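Local coordinates for protein SusD homolog (Bacteroides thetaiotaomicron, PDB 3EHM) that probably binds mucin O-glycans, as a SusD-like outer membrane lipoprotein taking part in glycan utilization by a gut symbiont, at residues G392-L397 and H409-G414; T305-V310 and F327-K332; I413-P418 and Q433-I438. All blocks are in the same frame, centred on the assembly; numbering follows the deposited sequence.

Contact 1. Residues G392-L397 and H409-G414; sequences GKPTGL and HDLSIG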
# COMPACT_ATOMS: atom_id res chain seq x y z
N GLY A 392 15.21 -16.84 13.54
CA GLY A 392 13.95 -17.56 13.54
C GLY A 392 13.17 -17.34 12.25
O GLY A 392 13.36 -16.34 11.56
N LYS A 393 12.30 -18.29 11.92
CA LYS A 393 11.49 -18.20 10.71
C LYS A 393 10.05 -17.89 11.09
O LYS A 393 9.64 -18.10 12.24
CB LYS A 393 11.55 -19.51 9.93
CG LYS A 393 12.80 -19.67 9.05
CD LYS A 393 14.07 -19.64 9.87
CE LYS A 393 15.31 -19.85 9.01
NZ LYS A 393 16.56 -19.78 9.82
N PRO A 394 9.25 -17.38 10.14
CA PRO A 394 7.85 -17.08 10.47
C PRO A 394 7.10 -18.28 11.01
O PRO A 394 7.39 -19.43 10.67
CB PRO A 394 7.29 -16.56 9.15
CG PRO A 394 8.15 -17.21 8.12
CD PRO A 394 9.53 -17.11 8.72
N THR A 395 6.11 -18.02 11.86
CA THR A 395 5.32 -19.08 12.46
C THR A 395 4.15 -19.48 11.58
O THR A 395 3.43 -18.62 11.07
CB THR A 395 4.78 -18.64 13.82
OG1 THR A 395 5.86 -18.13 14.61
CG2 THR A 395 4.13 -19.82 14.53
N GLY A 396 3.97 -20.78 11.41
CA GLY A 396 2.88 -21.26 10.60
C GLY A 396 1.61 -21.33 11.43
O GLY A 396 1.65 -21.25 12.66
N LEU A 397 0.48 -21.47 10.76
CA LEU A 397 -0.79 -21.57 11.44
C LEU A 397 -1.25 -23.00 11.27
O LEU A 397 -1.47 -23.47 10.15
CB LEU A 397 -1.79 -20.58 10.82
CG LEU A 397 -3.00 -20.13 11.64
CD1 LEU A 397 -2.56 -19.74 13.05
CD2 LEU A 397 -3.66 -18.95 10.94
N HIS A 409 -1.59 -23.45 7.33
CA HIS A 409 -0.60 -23.15 6.32
C HIS A 409 0.72 -22.92 7.04
O HIS A 409 0.81 -22.06 7.92
CB HIS A 409 -0.99 -21.91 5.51
CG HIS A 409 -0.01 -21.58 4.43
ND1 HIS A 409 1.18 -20.93 4.67
CD2 HIS A 409 -0.01 -21.88 3.11
CE1 HIS A 409 1.87 -20.84 3.55
NE2 HIS A 409 1.17 -21.41 2.58
N ASP A 410 1.73 -23.70 6.68
CA ASP A 410 3.03 -23.55 7.31
C ASP A 410 3.82 -22.48 6.57
O ASP A 410 4.43 -22.74 5.53
CB ASP A 410 3.80 -24.87 7.27
CG ASP A 410 5.03 -24.82 8.16
OD1 ASP A 410 5.47 -23.70 8.49
OD2 ASP A 410 5.55 -25.89 8.52
N LEU A 411 3.78 -21.27 7.11
CA LEU A 411 4.47 -20.13 6.52
C LEU A 411 6.00 -20.25 6.59
O LEU A 411 6.70 -19.56 5.85
CB LEU A 411 4.02 -18.85 7.22
CG LEU A 411 4.44 -17.50 6.63
CD1 LEU A 411 3.89 -17.36 5.21
CD2 LEU A 411 3.92 -16.38 7.52
N SER A 412 6.51 -21.12 7.46
CA SER A 412 7.95 -21.26 7.63
C SER A 412 8.66 -21.96 6.47
O SER A 412 9.83 -21.70 6.21
CB SER A 412 8.27 -22.02 8.92
OG SER A 412 7.89 -23.39 8.81
N ILE A 413 7.94 -22.85 5.79
CA ILE A 413 8.49 -23.62 4.69
C ILE A 413 9.22 -22.80 3.63
O ILE A 413 8.61 -22.02 2.90
CB ILE A 413 7.40 -24.45 3.99
CG1 ILE A 413 6.75 -25.41 5.00
CG2 ILE A 413 8.00 -25.24 2.83
CD1 ILE A 413 5.58 -26.21 4.45
N GLY A 414 10.53 -23.01 3.56
CA GLY A 414 11.36 -22.31 2.58
C GLY A 414 11.43 -20.81 2.81
O GLY A 414 11.85 -20.07 1.92

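Contact 2. Residues T305-V310 and F327-K332; sequences TGYFPV and FASRPK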
# COMPACT_ATOMS: atom_id res chain seq x y z
N THR A 305 -6.26 -15.56 26.51
CA THR A 305 -5.78 -14.29 25.98
C THR A 305 -4.52 -14.51 25.16
O THR A 305 -3.71 -15.39 25.48
CB THR A 305 -5.49 -13.29 27.12
OG1 THR A 305 -6.71 -12.98 27.80
CG2 THR A 305 -4.89 -12.00 26.58
N GLY A 306 -4.35 -13.72 24.11
CA GLY A 306 -3.17 -13.85 23.27
C GLY A 306 -3.38 -13.23 21.90
O GLY A 306 -4.44 -12.66 21.62
N TYR A 307 -2.37 -13.32 21.05
CA TYR A 307 -2.46 -12.77 19.70
C TYR A 307 -3.09 -13.81 18.78
O TYR A 307 -2.43 -14.75 18.35
CB TYR A 307 -1.06 -12.38 19.23
CG TYR A 307 -0.50 -11.21 20.02
CD1 TYR A 307 -0.96 -9.92 19.78
CD2 TYR A 307 0.42 -11.41 21.04
CE1 TYR A 307 -0.52 -8.85 20.55
CE2 TYR A 307 0.88 -10.35 21.82
CZ TYR A 307 0.40 -9.07 21.56
OH TYR A 307 0.83 -8.01 22.32
N PHE A 308 -4.37 -13.62 18.48
CA PHE A 308 -5.14 -14.53 17.63
C PHE A 308 -5.47 -13.89 16.29
O PHE A 308 -6.25 -12.94 16.21
CB PHE A 308 -6.45 -14.90 18.33
CG PHE A 308 -6.28 -15.37 19.75
CD1 PHE A 308 -7.19 -14.99 20.73
CD2 PHE A 308 -5.23 -16.21 20.11
CE1 PHE A 308 -7.06 -15.42 22.05
CE2 PHE A 308 -5.08 -16.65 21.43
CZ PHE A 308 -6.00 -16.26 22.40
N PRO A 309 -4.89 -14.42 15.20
CA PRO A 309 -5.15 -13.88 13.86
C PRO A 309 -6.37 -14.47 13.17
O PRO A 309 -6.92 -15.49 13.60
CB PRO A 309 -3.87 -14.22 13.12
CG PRO A 309 -3.55 -15.57 13.67
CD PRO A 309 -3.78 -15.39 15.17
N VAL A 310 -6.80 -13.81 12.10
CA VAL A 310 -7.92 -14.26 11.29
C VAL A 310 -7.28 -14.55 9.93
O VAL A 310 -6.51 -13.74 9.41
CB VAL A 310 -9.00 -13.17 11.16
CG1 VAL A 310 -10.10 -13.61 10.21
CG2 VAL A 310 -9.59 -12.87 12.54
N PHE A 327 -13.54 -11.12 18.68
CA PHE A 327 -12.56 -10.90 19.74
C PHE A 327 -11.15 -11.36 19.42
O PHE A 327 -10.35 -11.61 20.32
CB PHE A 327 -13.07 -11.55 21.03
CG PHE A 327 -14.40 -11.03 21.45
CD1 PHE A 327 -15.57 -11.70 21.10
CD2 PHE A 327 -14.50 -9.82 22.14
CE1 PHE A 327 -16.82 -11.17 21.42
CE2 PHE A 327 -15.75 -9.28 22.46
CZ PHE A 327 -16.91 -9.96 22.10
N ALA A 328 -10.84 -11.47 18.13
CA ALA A 328 -9.50 -11.84 17.70
C ALA A 328 -8.69 -10.56 17.89
O ALA A 328 -9.26 -9.50 18.18
CB ALA A 328 -9.50 -12.25 16.24
N SER A 329 -7.37 -10.65 17.74
CA SER A 329 -6.53 -9.46 17.89
C SER A 329 -7.01 -8.39 16.91
O SER A 329 -7.42 -8.69 15.79
CB SER A 329 -5.07 -9.81 17.61
OG SER A 329 -4.55 -10.65 18.62
N ARG A 330 -6.97 -7.13 17.35
CA ARG A 330 -7.42 -6.01 16.52
C ARG A 330 -6.29 -5.02 16.29
O ARG A 330 -5.39 -4.90 17.11
CB ARG A 330 -8.54 -5.24 17.21
CG ARG A 330 -9.68 -6.08 17.74
CD ARG A 330 -10.74 -5.18 18.34
NE ARG A 330 -11.82 -5.96 18.95
CZ ARG A 330 -12.98 -5.45 19.34
NH1 ARG A 330 -13.23 -4.16 19.18
NH2 ARG A 330 -13.90 -6.24 19.89
N PRO A 331 -6.34 -4.30 15.17
CA PRO A 331 -5.29 -3.31 14.91
C PRO A 331 -5.44 -2.23 15.98
O PRO A 331 -6.56 -1.85 16.33
CB PRO A 331 -5.65 -2.78 13.52
CG PRO A 331 -6.34 -3.94 12.88
CD PRO A 331 -7.21 -4.45 13.99
N LYS A 332 -4.32 -1.76 16.53
CA LYS A 332 -4.39 -0.70 17.53
C LYS A 332 -4.55 0.60 16.76
O LYS A 332 -3.78 0.89 15.84
CB LYS A 332 -3.11 -0.65 18.36
CG LYS A 332 -3.05 -1.68 19.46
CD LYS A 332 -1.87 -1.43 20.40
CE LYS A 332 -1.89 -2.39 21.58
NZ LYS A 332 -0.70 -2.23 22.45
O HOH W 1 -0.80 -5.72 22.48

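Contact 3. Residues I413-P418 and Q433-I438; sequences IGNTSP and QLQKII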
# COMPACT_ATOMS: atom_id res chain seq x y z
N ILE A 413 7.94 -22.85 5.79
CA ILE A 413 8.49 -23.62 4.69
C ILE A 413 9.22 -22.80 3.63
O ILE A 413 8.61 -22.02 2.90
CB ILE A 413 7.40 -24.45 3.99
CG1 ILE A 413 6.75 -25.41 5.00
CG2 ILE A 413 8.00 -25.24 2.83
CD1 ILE A 413 5.58 -26.21 4.45
N GLY A 414 10.53 -23.01 3.56
CA GLY A 414 11.36 -22.31 2.58
C GLY A 414 11.43 -20.81 2.81
O GLY A 414 11.85 -20.07 1.92
N ASN A 415 11.03 -20.37 3.99
CA ASN A 415 11.04 -18.94 4.30
C ASN A 415 12.37 -18.50 4.90
O ASN A 415 13.22 -19.33 5.24
CB ASN A 415 9.87 -18.61 5.24
CG ASN A 415 9.15 -17.33 4.85
OD1 ASN A 415 7.92 -17.25 4.90
ND2 ASN A 415 9.91 -16.32 4.45
N THR A 416 12.55 -17.19 5.03
CA THR A 416 13.81 -16.64 5.54
C THR A 416 13.68 -15.96 6.91
O THR A 416 12.57 -15.75 7.41
CB THR A 416 14.38 -15.63 4.52
OG1 THR A 416 15.71 -15.25 4.90
CG2 THR A 416 13.51 -14.37 4.47
N SER A 417 14.82 -15.63 7.50
CA SER A 417 14.89 -14.98 8.80
C SER A 417 15.28 -13.50 8.68
O SER A 417 15.57 -13.02 7.58
CB SER A 417 15.94 -15.68 9.67
OG SER A 417 17.23 -15.48 9.11
N PRO A 418 15.30 -12.77 9.80
CA PRO A 418 15.66 -11.34 9.80
C PRO A 418 17.15 -11.09 9.59
O PRO A 418 17.53 -10.10 8.96
CB PRO A 418 15.20 -10.86 11.18
CG PRO A 418 14.15 -11.85 11.58
CD PRO A 418 14.75 -13.15 11.11
N GLN A 433 18.27 -12.45 -0.38
CA GLN A 433 18.59 -11.14 0.18
C GLN A 433 17.44 -10.19 -0.18
O GLN A 433 17.02 -9.38 0.64
CB GLN A 433 19.92 -10.63 -0.39
CG GLN A 433 21.10 -11.49 0.04
CD GLN A 433 22.44 -10.99 -0.49
OE1 GLN A 433 22.54 -10.56 -1.63
NE2 GLN A 433 23.47 -11.06 0.35
N LEU A 434 16.94 -10.30 -1.41
CA LEU A 434 15.81 -9.46 -1.83
C LEU A 434 14.60 -9.85 -0.98
O LEU A 434 13.84 -8.99 -0.53
CB LEU A 434 15.47 -9.68 -3.31
CG LEU A 434 14.21 -8.96 -3.80
CD1 LEU A 434 14.41 -7.45 -3.70
CD2 LEU A 434 13.90 -9.36 -5.23
N GLN A 435 14.43 -11.15 -0.76
CA GLN A 435 13.30 -11.62 0.04
C GLN A 435 13.33 -11.00 1.44
O GLN A 435 12.28 -10.60 1.96
CB GLN A 435 13.33 -13.15 0.15
CG GLN A 435 12.18 -13.73 0.95
CD GLN A 435 12.24 -15.24 1.03
OE1 GLN A 435 13.32 -15.82 1.13
NE2 GLN A 435 11.08 -15.89 1.02
N LYS A 436 14.51 -10.92 2.04
CA LYS A 436 14.66 -10.32 3.36
C LYS A 436 14.28 -8.84 3.30
O LYS A 436 13.54 -8.34 4.15
CB LYS A 436 16.11 -10.45 3.87
CG LYS A 436 16.56 -11.87 4.20
CD LYS A 436 18.02 -11.89 4.64
CE LYS A 436 18.52 -13.31 4.93
NZ LYS A 436 17.85 -13.93 6.10
N ILE A 437 14.78 -8.14 2.28
CA ILE A 437 14.48 -6.72 2.09
C ILE A 437 12.98 -6.46 1.97
O ILE A 437 12.44 -5.60 2.66
CB ILE A 437 15.18 -6.17 0.83
CG1 ILE A 437 16.70 -6.17 1.03
CG2 ILE A 437 14.69 -4.74 0.53
CD1 ILE A 437 17.48 -5.86 -0.24
N ILE A 438 12.32 -7.20 1.08
CA ILE A 438 10.89 -7.03 0.86
C ILE A 438 10.05 -7.46 2.06
O ILE A 438 9.03 -6.84 2.36
CB ILE A 438 10.43 -7.81 -0.39
CG1 ILE A 438 11.22 -7.36 -1.61
CG2 ILE A 438 8.93 -7.59 -0.62
CD1 ILE A 438 11.14 -5.86 -1.90
O HOH W 2 13.97 -18.29 1.75

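Contact 1. Residues G392-L397 and H409-G414
A single antiparallel beta bridge, followed by an Asx turn, joins two parts of the long loop between helix 384-388 and helix 429-445. Leu397 and His409 form the hydrogen-bonded pair. Leu397 N donates to His409 O at 2.9 Å, from above the carbonyl plane. His409 N returns a bond to Leu397 O at 2.8 Å, and this one lies in the carbonyl plane. Next to the bridge, Gly396 CA sits only 4.0 Å from Asp410 CA. A beta carbon at Gly396 would fall on Asp410 CA, so the close approach depends on glycine. The chain then bends away in a type I turn from Asp410 to Ile413. Asp410 CG is anti to the backbone N (chi1 -168°), which brings OD1 back over the turn. There OD1 accepts from Ser412 N at 3.0 Å and from Ser412 OG at a very short 2.5 Å. Within the turn, Leu411 crosses Pro394 at about a right angle. Pro394 CB meets Leu411 CD2 at 3.7 Å, and Tyr279 of helix 274-282 touches both side chains. Ser412 CB lies 3.2 Å from Pro394 O. Two donors on one carboxylate oxygen would probably favour the ionised form of Asp410 and help to fix the shape of the turn.

Contact 2. Residues T305-V310 and F327-K332
Ser329 lays its hydroxyl against the backbone where Tyr307 joins Phe308. Its OG is anti to the carbonyl carbon (chi1 -68°) and comes within 3.2 Å of Tyr307 CA. There it accepts from Phe308 N at 3.0 Å, through a bent N-H (133°). The same hydroxyl has a weak hydrogen bond to Thr293 O. Ser329 N donates to Phe308 O, also at 3.0 Å, in the carbonyl plane and on a lone pair. One serine thus serves both the N-H and the C=O of Phe308. An alanine here would probably leave Phe308 N without this acceptor and weaken the link, though the bond from the backbone N would remain. Beside it, Ala328 CB presses on Phe308 O at 3.3 Å and meets Val310 CG2 at 3.8 Å. The Phe308 ring turns off from this pairing and carries Gly306 O over the centre of one face, 3.6 Å above the plane. Lys403 makes a cation-pi contact with the same ring. At the far end, Tyr307 OH binds a water at 2.8 Å. Lys332 NZ, bonded to Ser289 O, meets this water only weakly. Backbone bonds tie Val310 and Ser329 to Met272 at the end of strand 270-272. It is a loop pairing in which a serine hydroxyl replaces a carbonyl as acceptor for Phe308 N, just where the chain leaves the short antiparallel pair 295-297 and 304-306.

Contact 3. Residues I413-P418 and Q433-I438
Lys436 NZ is the polar centre of this contact. It donates to Thr416 OG1 at 2.8 Å and to Ser417 O at 2.9 Å. The second bond comes from well above the carbonyl plane, 50° out of it. The lysine chain runs extended from the helix and bends only at its last torsion (chi4 -66°), which turns the ammonium group onto the loop. Lys419 O and Asp422 O also accept from NZ, so four oxygens gather round one buried charge. These are more acceptors than the three N-H of an ammonium group, so at least two must share one. Thr416 OG1 is anti to its backbone N (chi1 -170°), and this points it at the lysine. The same hydroxyl is hydrogen-bonded to Glu432 OE2, one turn earlier on the helix. The nearby carboxylate would probably help to keep Lys436 charged. Ser417 OG is hydrogen-bonded to Asp422 OD2.

One residue back along the helix, Gln435 carries the second link. Its OE1 accepts from a water at 2.6 Å, and the water also donates to Gly414 O at 2.8 Å. The glutamine is extended from the helix, with CG anti to the backbone N, and it meets Thr416 tip to tip. Its OE1 lies 3.6 Å from both Thr416 CB and Thr416 CG2.

Around this, Thr416 O is held by Tyr283 OH, just after helix 274-282. Tyr368 of helix 364-378 touches Lys436 and bonds Pro418 O. Leu434, Ile437 and Ile438 of helix 429-445 pack on helix 344-356, and Ile438 also touches helix 449-459. The loop 413-418 runs across helix 429-445, meeting it through Gln435 and Lys436. That helix packs against helices 344-356, 364-378 and 449-459, consistent with the tetratricopeptide-repeat character of the protein.

From the N terminus, contact 2 comes first and closes a loop of 16 residues without helix or strand, after strand 304-306. Contact 1 then closes a shorter one of 11 residues. Contact 3 starts on Ile413 and Gly414, where contact 1 ends, and closes the stretch leading into helix 429-445. None nests in or crosses another. Contacts 1 and 3 touch through Pro394 and Asn415. Asp422 links them: it forms a salt bridge with Lys393, which also bonds Thr391 O, and a hydrogen bond with Ser417. Contacts 1 and 2 do not touch, but Tyr404, from the loop contact 1 closes, touches Phe308 and Ala328. The three contacts tie the strand 304-306 region, the long loop and helix 429-445 together.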